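Local coordinates for enolase from the environmental genome shotgun sequencing of the Sargasso Sea (PDB 2QGY), which is of unknown function but binds magnesium and belongs to the enolase superfamily, so it probably abstracts a proton from a carboxylate substrate, at residues I10-R15 with T42-I47; D22-D27 with S370-Y375; S31-F36 with P331-F336. All blocks are in the same frame, centred on the assembly; numbering follows the deposited sequence. Where two conformers were deposited one is given.

Interaction 1 of 3, residues I10-R15 with T42-I47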
ATOM      1  N   ILE A  10     -24.098 -15.722  -3.279  1.00 30.16           N
ATOM      2  CA  ILE A  10     -23.763 -15.409  -4.660  1.00 30.51           C
ATOM      3  C   ILE A  10     -23.429 -16.694  -5.421  1.00 31.32           C
ATOM      4  O   ILE A  10     -23.748 -16.813  -6.604  1.00 31.86           O
ATOM      5  CB  ILE A  10     -22.568 -14.384  -4.723  1.00 30.16           C
ATOM      6  CG1 ILE A  10     -23.036 -12.992  -4.274  1.00 30.91           C
ATOM      7  CG2 ILE A  10     -21.914 -14.334  -6.107  1.00 28.22           C
ATOM      8  CD1 ILE A  10     -21.898 -12.001  -4.011  1.00 29.95           C
ATOM      9  N   GLY A  11     -22.770 -17.641  -4.746  1.00 31.97           N
ATOM     10  CA  GLY A  11     -22.374 -18.900  -5.372  1.00 32.36           C
ATOM     11  C   GLY A  11     -20.998 -18.837  -5.998  1.00 32.79           C
ATOM     12  O   GLY A  11     -20.219 -17.940  -5.675  1.00 33.83           O
ATOM     13  N   LYS A  12     -20.688 -19.792  -6.880  1.00 32.31           N
ATOM     14  CA  LYS A  12     -19.404 -19.827  -7.575  1.00 31.64           C
ATOM     15  C   LYS A  12     -19.352 -18.761  -8.677  1.00 30.60           C
ATOM     16  O   LYS A  12     -20.372 -18.399  -9.242  1.00 29.23           O
ATOM     17  CB  LYS A  12     -19.142 -21.208  -8.185  1.00 32.17           C
ATOM     18  CG  LYS A  12     -18.840 -22.326  -7.185  1.00 35.16           C
ATOM     19  CD  LYS A  12     -18.029 -23.445  -7.850  1.00 40.23           C
ATOM     20  CE  LYS A  12     -18.528 -24.841  -7.464  1.00 42.80           C
ATOM     21  NZ  LYS A  12     -17.725 -25.506  -6.402  1.00 45.87           N
ATOM     22  N   LEU A  13     -18.155 -18.255  -8.965  1.00 29.83           N
ATOM     23  CA  LEU A  13     -17.977 -17.286 -10.037  1.00 28.71           C
ATOM     24  C   LEU A  13     -17.506 -18.012 -11.255  1.00 29.08           C
ATOM     25  O   LEU A  13     -16.725 -18.956 -11.146  1.00 30.48           O
ATOM     26  CB  LEU A  13     -16.951 -16.207  -9.649  1.00 28.61           C
ATOM     27  CG  LEU A  13     -17.178 -15.456  -8.339  1.00 26.33           C
ATOM     28  CD1 LEU A  13     -16.101 -14.401  -8.144  1.00 27.43           C
ATOM     29  CD2 LEU A  13     -18.581 -14.780  -8.300  1.00 27.04           C
ATOM     30  N   SER A  14     -17.967 -17.594 -12.425  1.00 28.10           N
ATOM     31  CA  SER A  14     -17.555 -18.286 -13.643  1.00 27.54           C
ATOM     32  C   SER A  14     -16.630 -17.492 -14.556  1.00 26.48           C
ATOM     33  O   SER A  14     -15.761 -18.080 -15.218  1.00 26.26           O
ATOM     34  CB  SER A  14     -18.743 -18.879 -14.416  1.00 27.41           C
ATOM     35  OG  SER A  14     -19.647 -17.879 -14.838  1.00 31.70           O
ATOM     36  N   ARG A  15     -16.784 -16.165 -14.576  1.00 24.81           N
ATOM     37  CA  ARG A  15     -16.066 -15.386 -15.563  1.00 23.95           C
ATOM     38  C   ARG A  15     -15.607 -14.040 -15.023  1.00 22.30           C
ATOM     39  O   ARG A  15     -16.288 -13.449 -14.203  1.00 21.41           O
ATOM     40  CB  ARG A  15     -16.944 -15.186 -16.794  1.00 24.62           C
ATOM     41  CG  ARG A  15     -16.179 -14.917 -18.066  1.00 31.15           C
ATOM     42  CD  ARG A  15     -17.113 -15.038 -19.295  1.00 37.84           C
ATOM     43  NE  ARG A  15     -17.553 -16.419 -19.519  1.00 45.03           N
ATOM     44  CZ  ARG A  15     -17.146 -17.195 -20.525  1.00 47.62           C
ATOM     45  NH1 ARG A  15     -16.289 -16.728 -21.427  1.00 48.80           N
ATOM     46  NH2 ARG A  15     -17.604 -18.444 -20.630  1.00 47.51           N
ATOM     47  N   THR A  42     -19.055 -12.527 -13.793  1.00 21.15           N
ATOM     48  CA  THR A  42     -20.293 -13.286 -14.038  1.00 22.18           C
ATOM     49  C   THR A  42     -20.311 -14.495 -13.100  1.00 21.77           C
ATOM     50  O   THR A  42     -19.317 -15.229 -12.999  1.00 21.29           O
ATOM     51  CB  THR A  42     -20.373 -13.799 -15.505  1.00 22.70           C
ATOM     52  OG1 THR A  42     -20.093 -12.718 -16.402  1.00 23.24           O
ATOM     53  CG2 THR A  42     -21.806 -14.358 -15.816  1.00 22.29           C
ATOM     54  N   THR A  43     -21.411 -14.673 -12.380  1.00 22.58           N
ATOM     55  CA  THR A  43     -21.505 -15.833 -11.511  1.00 23.79           C
ATOM     56  C   THR A  43     -21.912 -17.058 -12.328  1.00 25.70           C
ATOM     57  O   THR A  43     -22.330 -16.940 -13.481  1.00 25.01           O
ATOM     58  CB  THR A  43     -22.552 -15.652 -10.399  1.00 24.07           C
ATOM     59  OG1 THR A  43     -23.868 -15.684 -10.969  1.00 23.80           O
ATOM     60  CG2 THR A  43     -22.332 -14.329  -9.636  1.00 23.88           C
ATOM     61  N   GLU A  44     -21.845 -18.217 -11.684  1.00 27.09           N
ATOM     62  CA  GLU A  44     -22.271 -19.488 -12.279  1.00 28.66           C
ATOM     63  C   GLU A  44     -23.759 -19.463 -12.676  1.00 28.91           C
ATOM     64  O   GLU A  44     -24.170 -20.111 -13.651  1.00 29.59           O
ATOM     65  CB  GLU A  44     -22.005 -20.606 -11.280  1.00 29.29           C
ATOM     66  CG  GLU A  44     -21.906 -21.967 -11.889  1.00 34.41           C
ATOM     67  CD  GLU A  44     -21.276 -22.963 -10.943  1.00 40.14           C
ATOM     68  OE1 GLU A  44     -21.877 -23.241  -9.868  1.00 42.27           O
ATOM     69  OE2 GLU A  44     -20.178 -23.460 -11.284  1.00 41.49           O
ATOM     70  N   ASP A  45     -24.561 -18.711 -11.937  1.00 28.78           N
ATOM     71  CA  ASP A  45     -25.984 -18.561 -12.253  1.00 29.27           C
ATOM     72  C   ASP A  45     -26.290 -17.475 -13.290  1.00 28.30           C
ATOM     73  O   ASP A  45     -27.447 -17.231 -13.632  1.00 27.95           O
ATOM     74  CB  ASP A  45     -26.787 -18.356 -10.968  1.00 30.62           C
ATOM     75  CG  ASP A  45     -26.703 -19.560 -10.028  1.00 33.32           C
ATOM     76  OD1 ASP A  45     -26.524 -20.697 -10.513  1.00 36.76           O
ATOM     77  OD2 ASP A  45     -26.815 -19.368  -8.796  1.00 39.26           O
ATOM     78  N   GLY A  46     -25.244 -16.826 -13.798  1.00 27.17           N
ATOM     79  CA  GLY A  46     -25.385 -15.900 -14.918  1.00 25.59           C
ATOM     80  C   GLY A  46     -25.630 -14.454 -14.537  1.00 25.37           C
ATOM     81  O   GLY A  46     -26.005 -13.639 -15.381  1.00 25.31           O
ATOM     82  N   ILE A  47     -25.445 -14.135 -13.260  1.00 23.80           N
ATOM     83  CA  ILE A  47     -25.621 -12.767 -12.787  1.00 23.75           C
ATOM     84  C   ILE A  47     -24.307 -12.013 -13.021  1.00 22.98           C
ATOM     85  O   ILE A  47     -23.222 -12.523 -12.718  1.00 23.13           O
ATOM     86  CB  ILE A  47     -26.032 -12.718 -11.276  1.00 23.56           C
ATOM     87  CG1 ILE A  47     -27.198 -13.698 -10.992  1.00 24.93           C
ATOM     88  CG2 ILE A  47     -26.365 -11.283 -10.849  1.00 23.60           C
ATOM     89  CD1 ILE A  47     -28.507 -13.322 -11.714  1.00 26.71           C
TER
HETATM   90  O   HOH W   1     -25.344 -15.615  -8.565  1.00 22.41           O
HETATM   91  O   HOH W   2     -23.629 -18.563  -8.931  1.00 38.10           O

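Interaction 2 of 3, residues D22-D27 with S370-Y375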
ATOM      1  N   ASP A  22      -7.494   3.385 -22.372  1.00 19.44           N
ATOM      2  CA  ASP A  22      -6.362   4.232 -22.730  1.00 20.52           C
ATOM      3  C   ASP A  22      -6.656   5.634 -22.228  1.00 19.87           C
ATOM      4  O   ASP A  22      -7.791   5.955 -21.896  1.00 19.99           O
ATOM      5  CB  ASP A  22      -6.181   4.285 -24.252  1.00 20.36           C
ATOM      6  CG  ASP A  22      -4.729   4.547 -24.663  1.00 22.43           C
ATOM      7  OD1 ASP A  22      -3.876   4.878 -23.799  1.00 23.19           O
ATOM      8  OD2 ASP A  22      -4.458   4.400 -25.866  1.00 26.87           O
ATOM      9  N   ASN A  23      -5.637   6.488 -22.177  1.00 19.84           N
ATOM     10  CA  ASN A  23      -5.889   7.889 -21.972  1.00 20.19           C
ATOM     11  C   ASN A  23      -6.593   8.425 -23.208  1.00 20.27           C
ATOM     12  O   ASN A  23      -6.261   8.051 -24.329  1.00 21.15           O
ATOM     13  CB  ASN A  23      -4.570   8.651 -21.759  1.00 19.42           C
ATOM     14  CG  ASN A  23      -3.750   8.075 -20.620  1.00 21.53           C
ATOM     15  OD1 ASN A  23      -2.766   7.361 -20.842  1.00 22.38           O
ATOM     16  ND2 ASN A  23      -4.147   8.390 -19.389  1.00 22.05           N
ATOM     17  N   HIS A  24      -7.557   9.291 -22.983  1.00 20.23           N
ATOM     18  CA  HIS A  24      -8.319   9.930 -24.049  1.00 22.05           C
ATOM     19  C   HIS A  24      -8.438  11.416 -23.712  1.00 21.66           C
ATOM     20  O   HIS A  24      -8.100  11.814 -22.597  1.00 22.37           O
ATOM     21  CB  HIS A  24      -9.669   9.217 -24.206  1.00 22.55           C
ATOM     22  CG  HIS A  24      -9.537   7.804 -24.722  1.00 26.40           C
ATOM     23  ND1 HIS A  24      -9.216   7.519 -26.037  1.00 29.47           N
ATOM     24  CD2 HIS A  24      -9.688   6.601 -24.107  1.00 27.81           C
ATOM     25  CE1 HIS A  24      -9.176   6.208 -26.207  1.00 26.84           C
ATOM     26  NE2 HIS A  24      -9.455   5.630 -25.050  1.00 29.97           N
ATOM     27  N   LEU A  25      -8.871  12.248 -24.647  1.00 20.20           N
ATOM     28  CA  LEU A  25      -9.106  13.652 -24.300  1.00 20.58           C
ATOM     29  C   LEU A  25     -10.446  13.707 -23.584  1.00 20.48           C
ATOM     30  O   LEU A  25     -11.394  13.044 -23.993  1.00 19.95           O
ATOM     31  CB  LEU A  25      -9.130  14.555 -25.536  1.00 20.24           C
ATOM     32  CG  LEU A  25      -7.772  14.826 -26.160  1.00 21.19           C
ATOM     33  CD1 LEU A  25      -7.978  15.680 -27.411  1.00 18.19           C
ATOM     34  CD2 LEU A  25      -6.886  15.567 -25.154  1.00 21.02           C
ATOM     35  N   SER A  26     -10.503  14.474 -22.492  1.00 19.93           N
ATOM     36  CA  SER A  26     -11.743  14.588 -21.733  1.00 19.60           C
ATOM     37  C   SER A  26     -12.660  15.588 -22.428  1.00 19.84           C
ATOM     38  O   SER A  26     -12.329  16.113 -23.490  1.00 19.35           O
ATOM     39  CB  SER A  26     -11.458  15.000 -20.281  1.00 19.69           C
ATOM     40  OG  SER A  26     -11.008  16.347 -20.240  1.00 19.95           O
ATOM     41  N   ASP A  27     -13.836  15.839 -21.854  1.00 21.47           N
ATOM     42  CA  ASP A  27     -14.809  16.755 -22.495  1.00 21.93           C
ATOM     43  C   ASP A  27     -14.184  18.144 -22.791  1.00 22.15           C
ATOM     44  O   ASP A  27     -13.475  18.728 -21.943  1.00 22.77           O
ATOM     45  CB  ASP A  27     -16.095  16.921 -21.653  1.00 21.47           C
ATOM     46  CG  ASP A  27     -16.747  15.597 -21.212  1.00 24.89           C
ATOM     47  OD1 ASP A  27     -16.389  14.486 -21.726  1.00 26.02           O
ATOM     48  OD2 ASP A  27     -17.656  15.682 -20.315  1.00 26.30           O
ATOM     49  N   SER A 370     -14.323  -1.706 -25.039  1.00 20.47           N
ATOM     50  CA  SER A 370     -13.157  -2.376 -25.610  1.00 21.47           C
ATOM     51  C   SER A 370     -12.395  -1.464 -26.572  1.00 21.30           C
ATOM     52  O   SER A 370     -11.159  -1.466 -26.574  1.00 20.89           O
ATOM     53  CB  SER A 370     -13.565  -3.682 -26.337  1.00 21.91           C
ATOM     54  OG  SER A 370     -14.099  -4.651 -25.437  1.00 24.97           O
ATOM     55  N   GLU A 371     -13.119  -0.701 -27.395  1.00 22.17           N
ATOM     56  CA  GLU A 371     -12.483   0.117 -28.423  1.00 23.76           C
ATOM     57  C   GLU A 371     -11.625   1.171 -27.755  1.00 22.25           C
ATOM     58  O   GLU A 371     -10.586   1.556 -28.275  1.00 22.76           O
ATOM     59  CB  GLU A 371     -13.540   0.809 -29.272  1.00 23.80           C
ATOM     60  CG  GLU A 371     -13.015   1.498 -30.530  1.00 29.06           C
ATOM     61  CD  GLU A 371     -14.161   2.029 -31.414  1.00 30.05           C
ATOM     62  OE1 GLU A 371     -15.361   1.705 -31.132  1.00 37.51           O
ATOM     63  OE2 GLU A 371     -13.853   2.773 -32.383  1.00 38.47           O
ATOM     64  N   LEU A 372     -12.088   1.620 -26.592  1.00 21.08           N
ATOM     65  CA  LEU A 372     -11.425   2.668 -25.816  1.00 21.07           C
ATOM     66  C   LEU A 372     -10.301   2.128 -24.940  1.00 20.73           C
ATOM     67  O   LEU A 372      -9.643   2.910 -24.245  1.00 22.00           O
ATOM     68  CB  LEU A 372     -12.469   3.361 -24.930  1.00 19.86           C
ATOM     69  CG  LEU A 372     -13.577   4.154 -25.623  1.00 20.39           C
ATOM     70  CD1 LEU A 372     -14.643   4.577 -24.616  1.00 18.82           C
ATOM     71  CD2 LEU A 372     -13.018   5.386 -26.358  1.00 20.84           C
ATOM     72  N   SER A 373     -10.081   0.810 -24.973  1.00 20.83           N
ATOM     73  CA  SER A 373      -9.133   0.167 -24.057  1.00 20.42           C
ATOM     74  C   SER A 373      -7.794  -0.160 -24.684  1.00 22.16           C
ATOM     75  O   SER A 373      -7.712  -0.503 -25.879  1.00 21.50           O
ATOM     76  CB  SER A 373      -9.766  -1.091 -23.438  1.00 20.59           C
ATOM     77  OG  SER A 373     -10.887  -0.697 -22.642  1.00 19.38           O
ATOM     78  N   ILE A 374      -6.754  -0.015 -23.862  1.00 22.21           N
ATOM     79  CA  ILE A 374      -5.369  -0.308 -24.202  1.00 24.17           C
ATOM     80  C   ILE A 374      -5.030  -1.755 -23.794  1.00 25.00           C
ATOM     81  O   ILE A 374      -4.122  -2.375 -24.356  1.00 23.90           O
ATOM     82  CB  ILE A 374      -4.401   0.739 -23.523  1.00 23.76           C
ATOM     83  CG1 ILE A 374      -2.969   0.658 -24.081  1.00 27.59           C
ATOM     84  CG2 ILE A 374      -4.371   0.620 -22.013  1.00 25.44           C
ATOM     85  CD1 ILE A 374      -2.894   1.061 -25.541  1.00 30.78           C
ATOM     86  N   TYR A 375      -5.774  -2.300 -22.830  1.00 25.77           N
ATOM     87  CA  TYR A 375      -5.519  -3.645 -22.316  0.50 27.04           C
ATOM     88  C   TYR A 375      -6.822  -4.265 -21.857  1.00 27.44           C
ATOM     89  O   TYR A 375      -7.749  -3.568 -21.432  1.00 26.00           O
ATOM     90  CB  TYR A 375      -4.493  -3.630 -21.167  0.50 28.23           C
ATOM     91  CG  TYR A 375      -3.150  -3.037 -21.545  0.50 29.79           C
ATOM     92  CD1 TYR A 375      -2.423  -3.534 -22.637  0.50 30.51           C
ATOM     93  CD2 TYR A 375      -2.602  -1.974 -20.819  0.50 31.12           C
ATOM     94  CE1 TYR A 375      -1.203  -2.978 -23.009  0.50 30.76           C
ATOM     95  CE2 TYR A 375      -1.374  -1.415 -21.182  0.50 31.61           C
ATOM     96  CZ  TYR A 375      -0.686  -1.923 -22.275  0.50 30.52           C
ATOM     97  OH  TYR A 375       0.526  -1.377 -22.635  0.50 32.43           O
TER

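Interaction 3 of 3, residues S31-F36 with P331-F336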
ATOM      1  N   SER A  31      -8.679  18.038 -20.355  1.00 21.18           N
ATOM      2  CA  SER A  31      -7.610  17.208 -19.775  1.00 21.19           C
ATOM      3  C   SER A  31      -7.439  15.890 -20.550  1.00 21.40           C
ATOM      4  O   SER A  31      -8.202  15.601 -21.463  1.00 22.03           O
ATOM      5  CB  SER A  31      -7.983  16.879 -18.322  1.00 21.39           C
ATOM      6  OG  SER A  31      -6.850  16.401 -17.593  1.00 24.80           O
ATOM      7  N   ASN A  32      -6.427  15.094 -20.206  1.00 21.05           N
ATOM      8  CA  ASN A  32      -6.431  13.678 -20.600  1.00 21.23           C
ATOM      9  C   ASN A  32      -7.181  12.967 -19.488  1.00 21.05           C
ATOM     10  O   ASN A  32      -7.033  13.316 -18.304  1.00 21.86           O
ATOM     11  CB  ASN A  32      -5.013  13.101 -20.731  1.00 20.84           C
ATOM     12  CG  ASN A  32      -4.130  13.897 -21.698  1.00 23.66           C
ATOM     13  OD1 ASN A  32      -4.481  14.093 -22.855  1.00 26.32           O
ATOM     14  ND2 ASN A  32      -2.971  14.356 -21.208  1.00 23.49           N
ATOM     15  N   THR A  33      -8.041  12.032 -19.851  1.00 19.42           N
ATOM     16  CA  THR A  33      -8.613  11.128 -18.862  1.00 19.32           C
ATOM     17  C   THR A  33      -7.513  10.195 -18.383  1.00 19.20           C
ATOM     18  O   THR A  33      -6.607   9.854 -19.137  1.00 18.72           O
ATOM     19  CB  THR A  33      -9.751  10.306 -19.460  1.00 19.84           C
ATOM     20  OG1 THR A  33      -9.216   9.502 -20.521  1.00 20.97           O
ATOM     21  CG2 THR A  33     -10.826  11.262 -19.990  1.00 20.00           C
ATOM     22  N   LYS A  34      -7.564   9.803 -17.108  1.00 18.76           N
ATOM     23  CA  LYS A  34      -6.614   8.797 -16.628  1.00 18.56           C
ATOM     24  C   LYS A  34      -7.065   7.461 -17.210  1.00 18.06           C
ATOM     25  O   LYS A  34      -8.196   7.352 -17.695  1.00 18.68           O
ATOM     26  CB  LYS A  34      -6.609   8.749 -15.083  1.00 18.16           C
ATOM     27  CG  LYS A  34      -7.972   8.547 -14.487  1.00 18.34           C
ATOM     28  CD  LYS A  34      -8.043   8.517 -12.927  1.00 19.47           C
ATOM     29  CE  LYS A  34      -7.036   7.549 -12.344  1.00 19.28           C
ATOM     30  NZ  LYS A  34      -7.359   7.111 -10.952  1.00 16.11           N
ATOM     31  N   LYS A  35      -6.203   6.451 -17.159  1.00 17.54           N
ATOM     32  CA  LYS A  35      -6.608   5.087 -17.507  1.00 16.82           C
ATOM     33  C   LYS A  35      -7.549   4.570 -16.394  1.00 18.02           C
ATOM     34  O   LYS A  35      -7.250   4.723 -15.188  1.00 18.20           O
ATOM     35  CB  LYS A  35      -5.395   4.170 -17.649  1.00 16.80           C
ATOM     36  CG  LYS A  35      -4.364   4.661 -18.652  1.00 18.57           C
ATOM     37  CD  LYS A  35      -3.334   3.575 -18.966  1.00 19.46           C
ATOM     38  CE  LYS A  35      -2.310   4.019 -20.030  1.00 20.99           C
ATOM     39  NZ  LYS A  35      -1.526   5.211 -19.615  1.00 23.90           N
ATOM     40  N   PHE A  36      -8.701   4.010 -16.773  1.00 16.44           N
ATOM     41  CA  PHE A  36      -9.622   3.427 -15.786  1.00 16.45           C
ATOM     42  C   PHE A  36      -9.499   1.897 -15.836  1.00 16.84           C
ATOM     43  O   PHE A  36      -9.127   1.352 -16.865  1.00 16.86           O
ATOM     44  CB  PHE A  36     -11.064   3.858 -16.099  1.00 15.69           C
ATOM     45  CG  PHE A  36     -11.240   5.354 -16.233  1.00 18.87           C
ATOM     46  CD1 PHE A  36     -10.888   6.203 -15.194  1.00 16.79           C
ATOM     47  CD2 PHE A  36     -11.785   5.908 -17.389  1.00 20.06           C
ATOM     48  CE1 PHE A  36     -11.100   7.599 -15.299  1.00 20.15           C
ATOM     49  CE2 PHE A  36     -11.991   7.274 -17.504  1.00 21.33           C
ATOM     50  CZ  PHE A  36     -11.640   8.125 -16.465  1.00 19.23           C
ATOM     51  N   PRO A 331     -16.569  16.914 -13.924  1.00 18.29           N
ATOM     52  CA  PRO A 331     -17.524  17.162 -14.994  1.00 18.25           C
ATOM     53  C   PRO A 331     -16.968  16.768 -16.364  1.00 18.12           C
ATOM     54  O   PRO A 331     -17.729  16.257 -17.179  1.00 19.08           O
ATOM     55  CB  PRO A 331     -17.775  18.669 -14.910  1.00 18.93           C
ATOM     56  CG  PRO A 331     -17.578  18.987 -13.458  1.00 18.93           C
ATOM     57  CD  PRO A 331     -16.315  18.128 -13.126  1.00 18.49           C
ATOM     58  N   ASP A 332     -15.662  16.938 -16.581  1.00 18.54           N
ATOM     59  CA  ASP A 332     -15.057  16.647 -17.895  1.00 17.93           C
ATOM     60  C   ASP A 332     -14.988  15.157 -18.219  1.00 18.25           C
ATOM     61  O   ASP A 332     -14.713  14.782 -19.350  1.00 17.95           O
ATOM     62  CB  ASP A 332     -13.696  17.316 -18.072  1.00 18.93           C
ATOM     63  CG  ASP A 332     -12.704  16.972 -16.949  1.00 21.28           C
ATOM     64  OD1 ASP A 332     -13.047  17.153 -15.755  1.00 22.89           O
ATOM     65  OD2 ASP A 332     -11.581  16.552 -17.275  1.00 22.36           O
ATOM     66  N   TYR A 333     -15.208  14.314 -17.217  1.00 17.28           N
ATOM     67  CA  TYR A 333     -15.275  12.869 -17.412  1.00 17.25           C
ATOM     68  C   TYR A 333     -16.697  12.378 -17.708  1.00 17.38           C
ATOM     69  O   TYR A 333     -16.923  11.173 -17.995  1.00 16.86           O
ATOM     70  CB  TYR A 333     -14.775  12.171 -16.143  1.00 15.98           C
ATOM     71  CG  TYR A 333     -13.254  12.175 -15.948  1.00 18.34           C
ATOM     72  CD1 TYR A 333     -12.407  13.006 -16.701  1.00 20.05           C
ATOM     73  CD2 TYR A 333     -12.667  11.334 -14.996  1.00 18.07           C
ATOM     74  CE1 TYR A 333     -10.995  12.983 -16.508  1.00 17.97           C
ATOM     75  CE2 TYR A 333     -11.286  11.312 -14.797  1.00 17.21           C
ATOM     76  CZ  TYR A 333     -10.462  12.115 -15.550  1.00 18.48           C
ATOM     77  OH  TYR A 333      -9.088  12.057 -15.345  1.00 19.56           O
ATOM     78  N   ILE A 334     -17.682  13.279 -17.613  1.00 17.80           N
ATOM     79  CA  ILE A 334     -19.064  12.828 -17.780  1.00 18.93           C
ATOM     80  C   ILE A 334     -19.372  12.361 -19.212  1.00 19.46           C
ATOM     81  O   ILE A 334     -19.845  11.247 -19.403  1.00 19.29           O
ATOM     82  CB  ILE A 334     -20.088  13.881 -17.332  1.00 19.61           C
ATOM     83  CG1 ILE A 334     -19.963  14.161 -15.812  1.00 19.11           C
ATOM     84  CG2 ILE A 334     -21.497  13.431 -17.704  1.00 19.13           C
ATOM     85  CD1 ILE A 334     -20.632  13.107 -14.901  1.00 25.57           C
ATOM     86  N   ASN A 335     -19.120  13.196 -20.213  1.00 20.39           N
ATOM     87  CA  ASN A 335     -19.478  12.761 -21.570  1.00 21.46           C
ATOM     88  C   ASN A 335     -18.518  11.703 -22.091  1.00 20.96           C
ATOM     89  O   ASN A 335     -18.919  10.831 -22.873  1.00 20.55           O
ATOM     90  CB  ASN A 335     -19.561  13.930 -22.533  1.00 22.23           C
ATOM     91  CG  ASN A 335     -20.692  14.878 -22.191  1.00 27.35           C
ATOM     92  OD1 ASN A 335     -21.780  14.463 -21.769  1.00 29.54           O
ATOM     93  ND2 ASN A 335     -20.445  16.161 -22.375  1.00 30.92           N
ATOM     94  N   PHE A 336     -17.262  11.736 -21.634  1.00 19.66           N
ATOM     95  CA  PHE A 336     -16.385  10.625 -21.940  1.00 19.81           C
ATOM     96  C   PHE A 336     -17.005   9.291 -21.483  1.00 18.98           C
ATOM     97  O   PHE A 336     -16.994   8.294 -22.212  1.00 19.13           O
ATOM     98  CB  PHE A 336     -15.004  10.753 -21.304  1.00 19.40           C
ATOM     99  CG  PHE A 336     -14.142   9.573 -21.601  1.00 20.05           C
ATOM    100  CD1 PHE A 336     -13.560   9.441 -22.862  1.00 21.64           C
ATOM    101  CD2 PHE A 336     -13.963   8.558 -20.661  1.00 21.74           C
ATOM    102  CE1 PHE A 336     -12.807   8.353 -23.169  1.00 19.61           C
ATOM    103  CE2 PHE A 336     -13.205   7.448 -20.966  1.00 19.97           C
ATOM    104  CZ  PHE A 336     -12.625   7.335 -22.227  1.00 20.72           C
TER
HETATM  105  O   HOH W   3      -7.935  14.346 -15.894  1.00 25.14           O

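Interaction 1 of 3, residues I10-R15 with T42-I47
The carbonyl oxygen of Thr-42 takes two backbone N-H groups, from Ser-14 N at 2.8 Å and from Arg-15 N at 3.1 Å. Two consecutive residues facing one partner make a classic beta bulge. It lies in the antiparallel pairing of strands 13-21 and 37-43, in the N-terminal capping domain of the enolase fold. The return bond runs from Thr-42 N to Arg-15 O. On the other side of the bulge Leu-13 and Thr-43 form a non-hydrogen-bonded pair, with side chains that diverge. Beyond this pair Glu-44 N donates to Lys-12 O at 2.9 Å.

Ser-14 OG sits between its backbone N and carbonyl carbon (chi1 61°). There it is near two carbonyl oxygens, Thr-43 O and Thr-42 O, and its one proton cannot be assigned to either. Beyond the bulge, Arg-15 CB rests against Thr-42 CB while the rest of the arginine leads away. Lys-12 and Glu-44 lie side by side and point the same way. Their charged ends do not meet; the contact is made by Lys-12 CB against Glu-44 OE1 at 3.8 Å.

Thr-43 begins a type I turn that ends at Gly-46. Its OG1 accepts from Ile-47 N, and weakly from Asp-45 N. Its methyl CG2 faces the buried side, where Ile-115 of helix 99-120 also touches the threonine. There Thr-43 CG2 meets Ile-10 CG2 at 3.6 Å, the two side chains crossing at about a right angle. A water joins Ile-10 O to Thr-43 OG1, 2.8 Å from each.

Interaction 2 of 3, residues D22-D27 with S370-Y375
An imidazole and a backbone amide share one acceptor here: Leu-372 O receives His-24 NE2 at 2.8 Å and Asp-22 N at 2.9 Å. The histidine bond is nearly straight (169°), and the oxygen lies in the plane of the ring. The amide of Asp-22 comes in the plane of the carbonyl, whereas NE2 is tilted 22° out of it.

The same leucine also packs on the ring. Leu-372 CD2 stands over one face, 4.0 Å from the centroid and displaced toward the rim, as a CH-pi contact. The ring of Phe-336 meets the histidine as well.

Asp-22 is placed against Ile-374. Its CG is anti to the backbone N (chi1 -152°), and OD2 touches Ile-374 CD1 at 3.7 Å. The contact is van der Waals only: a carboxylate oxygen against a methyl. Asp-22 OD1 accepts a weak bond from Asn-23 N.

Ser-373 OG turns back to Leu-369 O. Ile-374 and Tyr-375 both face Ile-20, a classic beta bulge. The contact thus joins the exit of strand 13-21 to the junction of helix 366-371 and strand 373-379, where Leu-372 lies, at an edge of the antiparallel sheet in the N-terminal domain of this enolase-type fold.

Interaction 3 of 3, residues S31-F36 with P331-F336
Tyr-333 OH accepts the backbone N-H of Lys-34 at 3.2 Å. The bond is somewhat bent, at 149°. A water on the same hydroxyl, 2.6 Å from Tyr-333 OH, donates to Asn-32 O. The hydroxyl therefore ties the tyrosine to the backbone of 31-36 at two points, one direct and one through water.

The tyrosine ring runs beside Thr-33, with Tyr-333 CE1 3.8 Å from Thr-33 CA. Phe-36 turns an edge toward the tyrosine face in an offset edge-to-face pair. The planes stand at 74°, and the closest atoms are Phe-36 CZ and Tyr-333 CE2 at 3.6 Å. Another part of the Phe-36 edge meets the second aromatic of 331-336, Phe-36 CE2 lying 3.7 Å from Phe-336 CE2. The backbone oxygen Lys-34 O packs closely over the centre of one face of the Phe-36 ring. Thr-33 sends its methyl CG2 over one face of Phe-336, 4.3 Å from the ring centroid, as a CH-pi contact. That methyl is anti to the carbonyl carbon of Thr-33. At the other end of the contact Ser-31 CB touches Asp-332 OD2.

A second shell fixes the polar ends. Thr-33 OG1 is bonded to His-24 N, Asp-332 OD2 to Ser-26 OG, and both Ser-31 OG and Asn-32 ND2 to Asp-145. Trp-304 is a further polar partner of Tyr-333 OH, and its backbone O, with Ser-55 O, takes Lys-34 NZ. The side chain of Lys-34 is about 11 Å from the bound magnesium ion.

The contact is buried between the loop that joins strands 13-21 and 37-43 of the N-terminal domain and the segment that follows barrel strand 327-329 and enters helix 334-338.

In the fold
Interactions 2 and 3 are neighbours, their centres 9 Å apart. They share the loop between strands 13-21 and 37-43, and His-24 O lies 2.8 Å from Thr-33 N, a probable hydrogen bond. The centre of interaction 1 is about 28 Å and 31 Å from theirs. It joins those two strands at the far end of the antiparallel sheet, while interaction 2 reaches the same sheet through strand 373-379. Interaction 1 is partly buried and mostly backbone pairing. Interaction 2 lies on the surface; one donor to its shared carbonyl is an imidazole, where interaction 1 uses two backbone amides. Interaction 3 is buried and mainly aromatic, and it joins the N-terminal domain to the barrel.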